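Local coordinates for protein RNA-dependent RNA Polymerase (PDB 6TZ0) that catalyses RNA-templated RNA synthesis for a double-stranded RNA virus, making plus-strand transcripts by fully conservative transcription and probably the complementary minus strands during genome replication, at residues L145-L149 against V207-C211; A154-W159 against M779-F783; F735-L741 against I764-R770. All coordinates share one frame. Residues are numbered along the deposited sequence.

Contact 1 (L145-L149 against V207-C211); sequences LWREL and VYTCC
Residues 145-149, the first turn of helix 145-160, run nearly parallel to residues 207-211 of helix 206-218, with N-to-C directions 23° apart and axes 9.5 Å apart at their closest. Each turn closes its own backbone hydrogen bond, L149 N to L145 O at 3.0 Å and C211 N to V207 O at 2.9 Å, and the nearest CA atoms, of L149 and C211, are 5.8 Å apart. L145 (chi1 p, chi2 t) points across: its CD1 lies 3.7 Å from V207 CB, its O 3.5 Å from V207 CG1, and its CB 3.8 Å from Y208 OH. W146 starts away, but its m rotamer swings the indole back so that V207 CG2 sits over one ring face, 4.0 Å from CH2. F181 stacks on the indole and F183 meets it. This is buried helix-helix packing within the N-terminal region, beside an ATP site seen in this protein but empty here: R147, turned off the interface, belongs to it, as does Y184, whose side chain is about 5 Å from that of W146. E148 extends (chi1 m, chi2 t) until OE1 meets the Y208 ring edge, 4.0 Å from CE1, while OE2 is hydrogen-bonded to F142 N. L149 (chi1 t, chi2 p) brings CB to 3.9 Å from V207 CG1, CD1 to 4.0 Å from C210 CB, and CA to 3.7 Å from C211 SG.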
ATOM      1  N   LEU A 145     -16.608 -24.887  -7.293  1.00 46.43           N
ATOM      2  CA  LEU A 145     -15.701 -25.033  -8.424  1.00 46.43           C
ATOM      3  C   LEU A 145     -16.269 -25.952  -9.500  1.00 46.43           C
ATOM      4  O   LEU A 145     -15.985 -25.761 -10.693  1.00 46.43           O
ATOM      5  CB  LEU A 145     -14.341 -25.535  -7.935  1.00 46.43           C
ATOM      6  CG  LEU A 145     -14.062 -26.985  -7.522  1.00 46.43           C
ATOM      7  CD1 LEU A 145     -12.571 -27.172  -7.419  1.00 46.43           C
ATOM      8  CD2 LEU A 145     -14.707 -27.373  -6.209  1.00 46.43           C
ATOM      9  N   TRP A 146     -17.093 -26.926  -9.113  1.00 44.11           N
ATOM     10  CA  TRP A 146     -17.686 -27.796 -10.119  1.00 44.11           C
ATOM     11  C   TRP A 146     -18.772 -27.076 -10.899  1.00 44.11           C
ATOM     12  O   TRP A 146     -18.971 -27.369 -12.077  1.00 44.11           O
ATOM     13  CB  TRP A 146     -18.237 -29.071  -9.482  1.00 44.11           C
ATOM     14  CG  TRP A 146     -17.187 -29.905  -8.817  1.00 44.11           C
ATOM     15  CD1 TRP A 146     -17.010 -30.077  -7.480  1.00 44.11           C
ATOM     16  CD2 TRP A 146     -16.120 -30.613  -9.455  1.00 44.11           C
ATOM     17  NE1 TRP A 146     -15.926 -30.883  -7.244  1.00 44.11           N
ATOM     18  CE2 TRP A 146     -15.361 -31.225  -8.442  1.00 44.11           C
ATOM     19  CE3 TRP A 146     -15.749 -30.811 -10.784  1.00 44.11           C
ATOM     20  CZ2 TRP A 146     -14.251 -32.009  -8.717  1.00 44.11           C
ATOM     21  CZ3 TRP A 146     -14.650 -31.585 -11.053  1.00 44.11           C
ATOM     22  CH2 TRP A 146     -13.914 -32.178 -10.027  1.00 44.11           C
ATOM     23  N   ARG A 147     -19.441 -26.100 -10.286  1.00 49.44           N
ATOM     24  CA  ARG A 147     -20.415 -25.296 -11.017  1.00 49.44           C
ATOM     25  C   ARG A 147     -19.735 -24.382 -12.026  1.00 49.44           C
ATOM     26  O   ARG A 147     -20.255 -24.164 -13.126  1.00 49.44           O
ATOM     27  CB  ARG A 147     -21.250 -24.484 -10.036  1.00 49.44           C
ATOM     28  CG  ARG A 147     -22.118 -25.340  -9.162  1.00 49.44           C
ATOM     29  CD  ARG A 147     -22.912 -24.510  -8.198  1.00 49.44           C
ATOM     30  NE  ARG A 147     -23.701 -25.352  -7.313  1.00 49.44           N
ATOM     31  CZ  ARG A 147     -24.429 -24.895  -6.304  1.00 49.44           C
ATOM     32  NH1 ARG A 147     -25.117 -25.739  -5.550  1.00 49.44           N
ATOM     33  NH2 ARG A 147     -24.465 -23.595  -6.048  1.00 49.44           N
ATOM     34  N   GLU A 148     -18.557 -23.860 -11.677  1.00 45.29           N
ATOM     35  CA  GLU A 148     -17.801 -23.041 -12.615  1.00 45.29           C
ATOM     36  C   GLU A 148     -17.267 -23.875 -13.772  1.00 45.29           C
ATOM     37  O   GLU A 148     -17.287 -23.428 -14.931  1.00 45.29           O
ATOM     38  CB  GLU A 148     -16.671 -22.328 -11.879  1.00 45.29           C
ATOM     39  CG  GLU A 148     -17.169 -21.348 -10.832  1.00 45.29           C
ATOM     40  CD  GLU A 148     -16.050 -20.613 -10.133  1.00 45.29           C
ATOM     41  OE1 GLU A 148     -14.874 -20.939 -10.381  1.00 45.29           O
ATOM     42  OE2 GLU A 148     -16.345 -19.709  -9.330  1.00 45.29           O
ATOM     43  N   LEU A 149     -16.817 -25.102 -13.485  1.00 42.19           N
ATOM     44  CA  LEU A 149     -16.401 -25.996 -14.560  1.00 42.19           C
ATOM     45  C   LEU A 149     -17.587 -26.404 -15.435  1.00 42.19           C
ATOM     46  O   LEU A 149     -17.446 -26.526 -16.659  1.00 42.19           O
ATOM     47  CB  LEU A 149     -15.694 -27.219 -13.975  1.00 42.19           C
ATOM     48  CG  LEU A 149     -15.066 -28.183 -14.983  1.00 42.19           C
ATOM     49  CD1 LEU A 149     -13.991 -27.481 -15.779  1.00 42.19           C
ATOM     50  CD2 LEU A 149     -14.500 -29.401 -14.301  1.00 42.19           C
ATOM     51  N   VAL A 207      -9.139 -27.864 -11.730  1.00 42.27           N
ATOM     52  CA  VAL A 207     -10.472 -27.419 -12.114  1.00 42.27           C
ATOM     53  C   VAL A 207     -10.414 -25.974 -12.588  1.00 42.27           C
ATOM     54  O   VAL A 207     -10.958 -25.626 -13.644  1.00 42.27           O
ATOM     55  CB  VAL A 207     -11.444 -27.599 -10.937  1.00 42.27           C
ATOM     56  CG1 VAL A 207     -12.839 -27.133 -11.311  1.00 42.27           C
ATOM     57  CG2 VAL A 207     -11.457 -29.039 -10.496  1.00 42.27           C
ATOM     58  N   TYR A 208      -9.687 -25.131 -11.852  1.00 42.28           N
ATOM     59  CA  TYR A 208      -9.527 -23.738 -12.239  1.00 42.28           C
ATOM     60  C   TYR A 208      -8.642 -23.601 -13.468  1.00 42.28           C
ATOM     61  O   TYR A 208      -8.858 -22.705 -14.292  1.00 42.28           O
ATOM     62  CB  TYR A 208      -8.942 -22.940 -11.079  1.00 42.28           C
ATOM     63  CG  TYR A 208      -9.736 -23.011  -9.798  1.00 42.28           C
ATOM     64  CD1 TYR A 208     -11.006 -22.463  -9.720  1.00 42.28           C
ATOM     65  CD2 TYR A 208      -9.184 -23.552  -8.646  1.00 42.28           C
ATOM     66  CE1 TYR A 208     -11.731 -22.512  -8.553  1.00 42.28           C
ATOM     67  CE2 TYR A 208      -9.899 -23.592  -7.467  1.00 42.28           C
ATOM     68  CZ  TYR A 208     -11.172 -23.069  -7.427  1.00 42.28           C
ATOM     69  OH  TYR A 208     -11.899 -23.097  -6.264  1.00 42.28           O
ATOM     70  N   THR A 209      -7.651 -24.484 -13.606  1.00 39.85           N
ATOM     71  CA  THR A 209      -6.809 -24.496 -14.801  1.00 39.85           C
ATOM     72  C   THR A 209      -7.616 -24.847 -16.049  1.00 39.85           C
ATOM     73  O   THR A 209      -7.464 -24.200 -17.094  1.00 39.85           O
ATOM     74  CB  THR A 209      -5.661 -25.485 -14.610  1.00 39.85           C
ATOM     75  OG1 THR A 209      -4.940 -25.149 -13.420  1.00 39.85           O
ATOM     76  CG2 THR A 209      -4.710 -25.442 -15.784  1.00 39.85           C
ATOM     77  N   CYS A 210      -8.483 -25.861 -15.956  1.00 40.44           N
ATOM     78  CA  CYS A 210      -9.380 -26.200 -17.054  1.00 40.44           C
ATOM     79  C   CYS A 210     -10.377 -25.086 -17.341  1.00 40.44           C
ATOM     80  O   CYS A 210     -10.718 -24.860 -18.508  1.00 40.44           O
ATOM     81  CB  CYS A 210     -10.127 -27.500 -16.750  1.00 40.44           C
ATOM     82  SG  CYS A 210      -9.128 -28.995 -16.779  1.00 40.44           S
ATOM     83  N   CYS A 211     -10.836 -24.377 -16.303  1.00 40.17           N
ATOM     84  CA  CYS A 211     -11.704 -23.220 -16.519  1.00 40.17           C
ATOM     85  C   CYS A 211     -10.986 -22.113 -17.284  1.00 40.17           C
ATOM     86  O   CYS A 211     -11.571 -21.486 -18.175  1.00 40.17           O
ATOM     87  CB  CYS A 211     -12.230 -22.687 -15.188  1.00 40.17           C
ATOM     88  SG  CYS A 211     -13.476 -23.700 -14.385  1.00 40.17           S
TER

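Contact 2 (A154-W159 against M779-F783); sequences ASLDVW and MLGFF
Two helical turns cross at 129°, residues 154-159 of helix 145-160 over residues 779-783 of helix 774-786, with 9.2 Å between axes at closest approach. S155 and L780 mark the near point, their CA atoms 5.4 Å apart. M779 points at the partner helix and, extended through chi1 and chi2 (both t), pushes its sulfur between V158 and W159: SD lies 4.1 Å from V158 CG1 and 3.6 Å from W159 CE3. It approaches the indole in its plane, 5.0 Å from SD to the centroid of the six-membered ring, an edge-on Met-aromatic contact. L780 (chi1 t, chi2 p) sets CD1 3.3 Å from S155 OG, a hydroxyl that hydrogen-bonds back to V152 O of its own helix. F783 (chi1 m) lays a ring face against S155 N and A154 O, and its CD2 is 3.6 Å from S155 CA; its CZ is 3.6 Å from V158 CG2 and its CD1 4.2 Å from A154 CB. The contact ties a helix of the N-terminal region to one more than 600 residues later. Helix 206-218 flanks the crossing, M218 touching S155 and W159 and T215 touching L780, and helix 11-15 covers V158 through F12 and S13.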
ATOM      1  N   ALA A 154     -20.414 -26.122 -20.461  1.00 43.38           N
ATOM      2  CA  ALA A 154     -21.695 -25.825 -21.095  1.00 43.38           C
ATOM      3  C   ALA A 154     -21.556 -24.780 -22.192  1.00 43.38           C
ATOM      4  O   ALA A 154     -22.167 -24.909 -23.263  1.00 43.38           O
ATOM      5  CB  ALA A 154     -22.689 -25.342 -20.047  1.00 43.38           C
ATOM      6  N   SER A 155     -20.746 -23.744 -21.943  1.00 43.07           N
ATOM      7  CA  SER A 155     -20.514 -22.723 -22.959  1.00 43.07           C
ATOM      8  C   SER A 155     -19.801 -23.297 -24.175  1.00 43.07           C
ATOM      9  O   SER A 155     -20.173 -22.993 -25.317  1.00 43.07           O
ATOM     10  CB  SER A 155     -19.709 -21.574 -22.365  1.00 43.07           C
ATOM     11  OG  SER A 155     -18.405 -22.015 -22.054  1.00 43.07           O
ATOM     12  N   LEU A 156     -18.793 -24.149 -23.947  1.00 41.72           N
ATOM     13  CA  LEU A 156     -18.087 -24.784 -25.060  1.00 41.72           C
ATOM     14  C   LEU A 156     -18.997 -25.712 -25.858  1.00 41.72           C
ATOM     15  O   LEU A 156     -18.903 -25.770 -27.092  1.00 41.72           O
ATOM     16  CB  LEU A 156     -16.877 -25.545 -24.534  1.00 41.72           C
ATOM     17  CG  LEU A 156     -15.641 -24.800 -24.058  1.00 41.72           C
ATOM     18  CD1 LEU A 156     -14.840 -25.693 -23.169  1.00 41.72           C
ATOM     19  CD2 LEU A 156     -14.805 -24.456 -25.257  1.00 41.72           C
ATOM     20  N   ASP A 157     -19.898 -26.427 -25.173  1.00 45.66           N
ATOM     21  CA  ASP A 157     -20.813 -27.336 -25.862  1.00 45.66           C
ATOM     22  C   ASP A 157     -21.809 -26.578 -26.724  1.00 45.66           C
ATOM     23  O   ASP A 157     -22.090 -26.980 -27.856  1.00 45.66           O
ATOM     24  CB  ASP A 157     -21.571 -28.206 -24.862  1.00 45.66           C
ATOM     25  CG  ASP A 157     -20.696 -29.233 -24.203  1.00 45.66           C
ATOM     26  OD1 ASP A 157     -19.662 -29.600 -24.788  1.00 45.66           O
ATOM     27  OD2 ASP A 157     -21.067 -29.701 -23.110  1.00 45.66           O
ATOM     28  N   VAL A 158     -22.362 -25.482 -26.202  1.00 45.41           N
ATOM     29  CA  VAL A 158     -23.360 -24.741 -26.970  1.00 45.41           C
ATOM     30  C   VAL A 158     -22.703 -23.986 -28.123  1.00 45.41           C
ATOM     31  O   VAL A 158     -23.282 -23.871 -29.211  1.00 45.41           O
ATOM     32  CB  VAL A 158     -24.165 -23.824 -26.032  1.00 45.41           C
ATOM     33  CG1 VAL A 158     -25.122 -22.924 -26.785  1.00 45.41           C
ATOM     34  CG2 VAL A 158     -24.950 -24.680 -25.082  1.00 45.41           C
ATOM     35  N   TRP A 159     -21.463 -23.522 -27.937  1.00 42.68           N
ATOM     36  CA  TRP A 159     -20.788 -22.835 -29.035  1.00 42.68           C
ATOM     37  C   TRP A 159     -20.411 -23.801 -30.153  1.00 42.68           C
ATOM     38  O   TRP A 159     -20.714 -23.548 -31.323  1.00 42.68           O
ATOM     39  CB  TRP A 159     -19.543 -22.110 -28.537  1.00 42.68           C
ATOM     40  CG  TRP A 159     -18.899 -21.242 -29.590  1.00 42.68           C
ATOM     41  CD1 TRP A 159     -17.921 -21.609 -30.465  1.00 42.68           C
ATOM     42  CD2 TRP A 159     -19.157 -19.856 -29.839  1.00 42.68           C
ATOM     43  NE1 TRP A 159     -17.583 -20.554 -31.266  1.00 42.68           N
ATOM     44  CE2 TRP A 159     -18.323 -19.463 -30.899  1.00 42.68           C
ATOM     45  CE3 TRP A 159     -20.023 -18.914 -29.280  1.00 42.68           C
ATOM     46  CZ2 TRP A 159     -18.326 -18.171 -31.408  1.00 42.68           C
ATOM     47  CZ3 TRP A 159     -20.023 -17.636 -29.785  1.00 42.68           C
ATOM     48  CH2 TRP A 159     -19.181 -17.274 -30.836  1.00 42.68           C
ATOM     49  N   MET A 779     -21.030 -15.437 -24.504  1.00 44.91           N
ATOM     50  CA  MET A 779     -21.697 -16.702 -24.196  1.00 44.91           C
ATOM     51  C   MET A 779     -21.190 -17.300 -22.887  1.00 44.91           C
ATOM     52  O   MET A 779     -21.972 -17.861 -22.106  1.00 44.91           O
ATOM     53  CB  MET A 779     -21.518 -17.687 -25.347  1.00 44.91           C
ATOM     54  CG  MET A 779     -22.316 -18.960 -25.184  1.00 44.91           C
ATOM     55  SD  MET A 779     -22.268 -20.010 -26.633  1.00 44.91           S
ATOM     56  CE  MET A 779     -23.320 -19.067 -27.724  1.00 44.91           C
ATOM     57  N   LEU A 780     -19.891 -17.157 -22.618  1.00 43.39           N
ATOM     58  CA  LEU A 780     -19.311 -17.664 -21.380  1.00 43.39           C
ATOM     59  C   LEU A 780     -19.849 -16.919 -20.166  1.00 43.39           C
ATOM     60  O   LEU A 780     -20.164 -17.537 -19.140  1.00 43.39           O
ATOM     61  CB  LEU A 780     -17.792 -17.553 -21.451  1.00 43.39           C
ATOM     62  CG  LEU A 780     -16.987 -18.105 -20.288  1.00 43.39           C
ATOM     63  CD1 LEU A 780     -17.229 -19.586 -20.166  1.00 43.39           C
ATOM     64  CD2 LEU A 780     -15.538 -17.833 -20.538  1.00 43.39           C
ATOM     65  N   GLY A 781     -19.980 -15.596 -20.270  1.00 45.45           N
ATOM     66  CA  GLY A 781     -20.594 -14.837 -19.193  1.00 45.45           C
ATOM     67  C   GLY A 781     -22.068 -15.138 -19.000  1.00 45.45           C
ATOM     68  O   GLY A 781     -22.557 -15.147 -17.863  1.00 45.45           O
ATOM     69  N   PHE A 782     -22.794 -15.398 -20.096  1.00 47.02           N
ATOM     70  CA  PHE A 782     -24.190 -15.814 -19.980  1.00 47.02           C
ATOM     71  C   PHE A 782     -24.325 -17.139 -19.246  1.00 47.02           C
ATOM     72  O   PHE A 782     -25.213 -17.296 -18.404  1.00 47.02           O
ATOM     73  CB  PHE A 782     -24.837 -15.917 -21.359  1.00 47.02           C
ATOM     74  CG  PHE A 782     -26.207 -16.540 -21.339  1.00 47.02           C
ATOM     75  CD1 PHE A 782     -27.294 -15.852 -20.834  1.00 47.02           C
ATOM     76  CD2 PHE A 782     -26.404 -17.817 -21.842  1.00 47.02           C
ATOM     77  CE1 PHE A 782     -28.550 -16.432 -20.820  1.00 47.02           C
ATOM     78  CE2 PHE A 782     -27.650 -18.396 -21.830  1.00 47.02           C
ATOM     79  CZ  PHE A 782     -28.725 -17.703 -21.320  1.00 47.02           C
ATOM     80  N   PHE A 783     -23.446 -18.099 -19.532  1.00 47.05           N
ATOM     81  CA  PHE A 783     -23.572 -19.377 -18.838  1.00 47.05           C
ATOM     82  C   PHE A 783     -23.058 -19.324 -17.407  1.00 47.05           C
ATOM     83  O   PHE A 783     -23.566 -20.061 -16.553  1.00 47.05           O
ATOM     84  CB  PHE A 783     -22.890 -20.492 -19.613  1.00 47.05           C
ATOM     85  CG  PHE A 783     -23.719 -21.010 -20.732  1.00 47.05           C
ATOM     86  CD1 PHE A 783     -24.846 -21.759 -20.461  1.00 47.05           C
ATOM     87  CD2 PHE A 783     -23.381 -20.766 -22.044  1.00 47.05           C
ATOM     88  CE1 PHE A 783     -25.627 -22.241 -21.474  1.00 47.05           C
ATOM     89  CE2 PHE A 783     -24.157 -21.255 -23.063  1.00 47.05           C
ATOM     90  CZ  PHE A 783     -25.282 -21.989 -22.773  1.00 47.05           C
TER

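Contact 3 (F735-L741 against I764-R770); sequences FADRISL and IDDLLFR
I739 overlaps the end of helix 754-766 and the turn after it: its CD1 lies 3.5 Å from D766 O and 3.4 Å from R770 NH1, and its CB is 3.8 Å from L767 CD2. Residues 735-741 belong to the irregular loop between strand 732-733 and helix 754-766, which folds back on the C-terminal end of that helix; L767 (phi/psi -89/29) is the first residue to leave it. L767 lies between A736 and L741: A736 O is 3.3 Å from L767 CD2 and L741 CG 3.9 Å from L767 CD1. L741 CD2 also meets I764 CD1 at 4.1 Å. A736 and R770 are closest in backbone, CA to CA 5.3 Å. R770 (chi1 p) reaches along the loop, and its weak hydrogen bond from NH1 to F735 O, 3.2 Å, closes this local packing of aliphatic side chains. The F735 side chain lies about 10 Å from that of the Mg-binding D681. L777 of helix 774-786 packs on I764 and L767, while T215 of helix 206-218 touches L741.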
ATOM      1  N   PHE A 735      -3.306  -8.057 -22.366  1.00 32.64           N
ATOM      2  CA  PHE A 735      -2.942  -9.245 -21.595  1.00 32.64           C
ATOM      3  C   PHE A 735      -4.235  -9.809 -21.003  1.00 32.64           C
ATOM      4  O   PHE A 735      -4.652  -9.424 -19.910  1.00 32.64           O
ATOM      5  CB  PHE A 735      -1.924  -8.914 -20.491  1.00 32.64           C
ATOM      6  CG  PHE A 735      -0.565  -8.476 -20.990  1.00 32.64           C
ATOM      7  CD1 PHE A 735      -0.161  -8.689 -22.298  1.00 32.64           C
ATOM      8  CD2 PHE A 735       0.316  -7.848 -20.122  1.00 32.64           C
ATOM      9  CE1 PHE A 735       1.084  -8.272 -22.731  1.00 32.64           C
ATOM     10  CE2 PHE A 735       1.563  -7.437 -20.546  1.00 32.64           C
ATOM     11  CZ  PHE A 735       1.947  -7.648 -21.850  1.00 32.64           C
ATOM     12  N   ALA A 736      -4.869 -10.728 -21.733  1.00 37.12           N
ATOM     13  CA  ALA A 736      -6.151 -11.272 -21.305  1.00 37.12           C
ATOM     14  C   ALA A 736      -6.020 -12.295 -20.192  1.00 37.12           C
ATOM     15  O   ALA A 736      -7.014 -12.591 -19.522  1.00 37.12           O
ATOM     16  CB  ALA A 736      -6.883 -11.914 -22.479  1.00 37.12           C
ATOM     17  N   ASP A 737      -4.833 -12.842 -19.975  1.00 42.77           N
ATOM     18  CA  ASP A 737      -4.657 -13.874 -18.971  1.00 42.77           C
ATOM     19  C   ASP A 737      -4.232 -13.292 -17.629  1.00 42.77           C
ATOM     20  O   ASP A 737      -3.761 -14.026 -16.756  1.00 42.77           O
ATOM     21  CB  ASP A 737      -3.656 -14.911 -19.475  1.00 42.77           C
ATOM     22  CG  ASP A 737      -3.878 -16.281 -18.866  1.00 42.77           C
ATOM     23  OD1 ASP A 737      -4.761 -16.421 -17.994  1.00 42.77           O
ATOM     24  OD2 ASP A 737      -3.198 -17.233 -19.288  1.00 42.77           O
ATOM     25  N   ARG A 738      -4.392 -11.988 -17.449  1.00 41.14           N
ATOM     26  CA  ARG A 738      -4.196 -11.334 -16.167  1.00 41.14           C
ATOM     27  C   ARG A 738      -5.509 -11.069 -15.456  1.00 41.14           C
ATOM     28  O   ARG A 738      -5.501 -10.560 -14.331  1.00 41.14           O
ATOM     29  CB  ARG A 738      -3.438 -10.024 -16.368  1.00 41.14           C
ATOM     30  CG  ARG A 738      -2.073 -10.218 -16.974  1.00 41.14           C
ATOM     31  CD  ARG A 738      -1.176 -10.933 -16.002  1.00 41.14           C
ATOM     32  NE  ARG A 738      -0.972 -10.137 -14.801  1.00 41.14           N
ATOM     33  CZ  ARG A 738       0.040  -9.295 -14.634  1.00 41.14           C
ATOM     34  NH1 ARG A 738       0.151  -8.603 -13.508  1.00 41.14           N
ATOM     35  NH2 ARG A 738       0.958  -9.171 -15.581  1.00 41.14           N
ATOM     36  N   ILE A 739      -6.629 -11.397 -16.089  1.00 39.99           N
ATOM     37  CA  ILE A 739      -7.957 -11.229 -15.518  1.00 39.99           C
ATOM     38  C   ILE A 739      -8.542 -12.612 -15.302  1.00 39.99           C
ATOM     39  O   ILE A 739      -8.668 -13.394 -16.252  1.00 39.99           O
ATOM     40  CB  ILE A 739      -8.854 -10.391 -16.432  1.00 39.99           C
ATOM     41  CG1 ILE A 739      -8.266  -8.995 -16.576  1.00 39.99           C
ATOM     42  CG2 ILE A 739     -10.270 -10.341 -15.890  1.00 39.99           C
ATOM     43  CD1 ILE A 739      -8.849  -8.240 -17.698  1.00 39.99           C
ATOM     44  N   SER A 740      -8.903 -12.916 -14.063  1.00 42.12           N
ATOM     45  CA  SER A 740      -9.408 -14.231 -13.698  1.00 42.12           C
ATOM     46  C   SER A 740     -10.900 -14.123 -13.448  1.00 42.12           C
ATOM     47  O   SER A 740     -11.331 -13.483 -12.485  1.00 42.12           O
ATOM     48  CB  SER A 740      -8.697 -14.771 -12.465  1.00 42.12           C
ATOM     49  OG  SER A 740      -9.143 -16.079 -12.171  1.00 42.12           O
ATOM     50  N   LEU A 741     -11.684 -14.761 -14.305  1.00 42.77           N
ATOM     51  CA  LEU A 741     -13.123 -14.816 -14.118  1.00 42.77           C
ATOM     52  C   LEU A 741     -13.545 -15.823 -13.059  1.00 42.77           C
ATOM     53  O   LEU A 741     -14.740 -15.920 -12.771  1.00 42.77           O
ATOM     54  CB  LEU A 741     -13.808 -15.165 -15.440  1.00 42.77           C
ATOM     55  CG  LEU A 741     -13.694 -14.195 -16.610  1.00 42.77           C
ATOM     56  CD1 LEU A 741     -14.330 -14.793 -17.847  1.00 42.77           C
ATOM     57  CD2 LEU A 741     -14.341 -12.876 -16.269  1.00 42.77           C
ATOM     58  N   ILE A 764     -15.826  -8.695 -17.391  1.00 44.28           N
ATOM     59  CA  ILE A 764     -16.074  -8.880 -18.816  1.00 44.28           C
ATOM     60  C   ILE A 764     -15.711  -7.621 -19.597  1.00 44.28           C
ATOM     61  O   ILE A 764     -15.106  -7.696 -20.673  1.00 44.28           O
ATOM     62  CB  ILE A 764     -17.540  -9.313 -19.031  1.00 44.28           C
ATOM     63  CG1 ILE A 764     -17.750 -10.759 -18.575  1.00 44.28           C
ATOM     64  CG2 ILE A 764     -17.997  -9.129 -20.451  1.00 44.28           C
ATOM     65  CD1 ILE A 764     -16.899 -11.756 -19.297  1.00 44.28           C
ATOM     66  N   ASP A 765     -16.019  -6.444 -19.045  1.00 43.60           N
ATOM     67  CA  ASP A 765     -15.631  -5.200 -19.698  1.00 43.60           C
ATOM     68  C   ASP A 765     -14.126  -4.967 -19.636  1.00 43.60           C
ATOM     69  O   ASP A 765     -13.570  -4.314 -20.525  1.00 43.60           O
ATOM     70  CB  ASP A 765     -16.374  -4.028 -19.071  1.00 43.60           C
ATOM     71  CG  ASP A 765     -17.856  -4.058 -19.367  1.00 43.60           C
ATOM     72  OD1 ASP A 765     -18.240  -4.617 -20.413  1.00 43.60           O
ATOM     73  OD2 ASP A 765     -18.638  -3.523 -18.553  1.00 43.60           O
ATOM     74  N   ASP A 766     -13.448  -5.490 -18.612  1.00 42.93           N
ATOM     75  CA  ASP A 766     -11.992  -5.412 -18.589  1.00 42.93           C
ATOM     76  C   ASP A 766     -11.348  -6.345 -19.604  1.00 42.93           C
ATOM     77  O   ASP A 766     -10.247  -6.054 -20.077  1.00 42.93           O
ATOM     78  CB  ASP A 766     -11.445  -5.742 -17.203  1.00 42.93           C
ATOM     79  CG  ASP A 766     -11.803  -4.713 -16.169  1.00 42.93           C
ATOM     80  OD1 ASP A 766     -12.041  -3.552 -16.542  1.00 42.93           O
ATOM     81  OD2 ASP A 766     -11.833  -5.062 -14.970  1.00 42.93           O
ATOM     82  N   LEU A 767     -11.997  -7.456 -19.942  1.00 39.70           N
ATOM     83  CA  LEU A 767     -11.487  -8.383 -20.947  1.00 39.70           C
ATOM     84  C   LEU A 767     -11.925  -8.057 -22.364  1.00 39.70           C
ATOM     85  O   LEU A 767     -12.056  -8.975 -23.169  1.00 39.70           O
ATOM     86  CB  LEU A 767     -11.933  -9.812 -20.638  1.00 39.70           C
ATOM     87  CG  LEU A 767     -11.313 -10.677 -19.556  1.00 39.70           C
ATOM     88  CD1 LEU A 767     -12.164 -11.909 -19.409  1.00 39.70           C
ATOM     89  CD2 LEU A 767      -9.920 -11.060 -19.986  1.00 39.70           C
ATOM     90  N   LEU A 768     -12.181  -6.796 -22.698  1.00 39.61           N
ATOM     91  CA  LEU A 768     -12.970  -6.539 -23.898  1.00 39.61           C
ATOM     92  C   LEU A 768     -12.085  -6.236 -25.104  1.00 39.61           C
ATOM     93  O   LEU A 768     -12.325  -6.756 -26.198  1.00 39.61           O
ATOM     94  CB  LEU A 768     -13.959  -5.408 -23.636  1.00 39.61           C
ATOM     95  CG  LEU A 768     -15.256  -5.451 -24.446  1.00 39.61           C
ATOM     96  CD1 LEU A 768     -16.319  -4.754 -23.648  1.00 39.61           C
ATOM     97  CD2 LEU A 768     -15.159  -4.822 -25.803  1.00 39.61           C
ATOM     98  N   PHE A 769     -11.085  -5.363 -24.947  1.00 36.52           N
ATOM     99  CA  PHE A 769     -10.175  -5.108 -26.059  1.00 36.52           C
ATOM    100  C   PHE A 769      -8.925  -5.968 -26.019  1.00 36.52           C
ATOM    101  O   PHE A 769      -8.159  -5.963 -26.982  1.00 36.52           O
ATOM    102  CB  PHE A 769      -9.730  -3.640 -26.164  1.00 36.52           C
ATOM    103  CG  PHE A 769     -10.740  -2.718 -26.791  1.00 36.52           C
ATOM    104  CD1 PHE A 769     -12.088  -3.016 -26.807  1.00 36.52           C
ATOM    105  CD2 PHE A 769     -10.299  -1.651 -27.550  1.00 36.52           C
ATOM    106  CE1 PHE A 769     -12.982  -2.188 -27.419  1.00 36.52           C
ATOM    107  CE2 PHE A 769     -11.193  -0.819 -28.182  1.00 36.52           C
ATOM    108  CZ  PHE A 769     -12.540  -1.094 -28.119  1.00 36.52           C
ATOM    109  N   ARG A 770      -8.686  -6.693 -24.935  1.00 34.51           N
ATOM    110  CA  ARG A 770      -7.531  -7.572 -24.848  1.00 34.51           C
ATOM    111  C   ARG A 770      -7.856  -8.993 -25.287  1.00 34.51           C
ATOM    112  O   ARG A 770      -7.067  -9.911 -25.057  1.00 34.51           O
ATOM    113  CB  ARG A 770      -6.965  -7.537 -23.431  1.00 34.51           C
ATOM    114  CG  ARG A 770      -7.935  -7.909 -22.352  1.00 34.51           C
ATOM    115  CD  ARG A 770      -7.306  -7.691 -20.998  1.00 34.51           C
ATOM    116  NE  ARG A 770      -7.093  -6.284 -20.679  1.00 34.51           N
ATOM    117  CZ  ARG A 770      -6.445  -5.860 -19.600  1.00 34.51           C
ATOM    118  NH1 ARG A 770      -5.944  -6.733 -18.743  1.00 34.51           N
ATOM    119  NH2 ARG A 770      -6.300  -4.567 -19.370  1.00 34.51           N
TER

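How the contacts relate
Contacts 1 and 2 are buried helix pairs that share helix 145-160, one near its start and the other farther along; their centres lie 13 Å apart. Contact 3, whose centre lies about 10 Å from the centre of the chain, against 22 and 24 Å for contacts 1 and 2, is nonetheless less fully buried and joins a loop to a helix end. Its chemistry differs accordingly: an arginine supplies a weak hydrogen bond, the only one between paired segments in the three contacts. Contacts 2 and 3 touch directly, L780 CD2 to L741 CD1 at 4.2 Å, and helices 754-766 and 774-786 follow each other in sequence. Helix 206-218 forms half of contact 1 and borders both others.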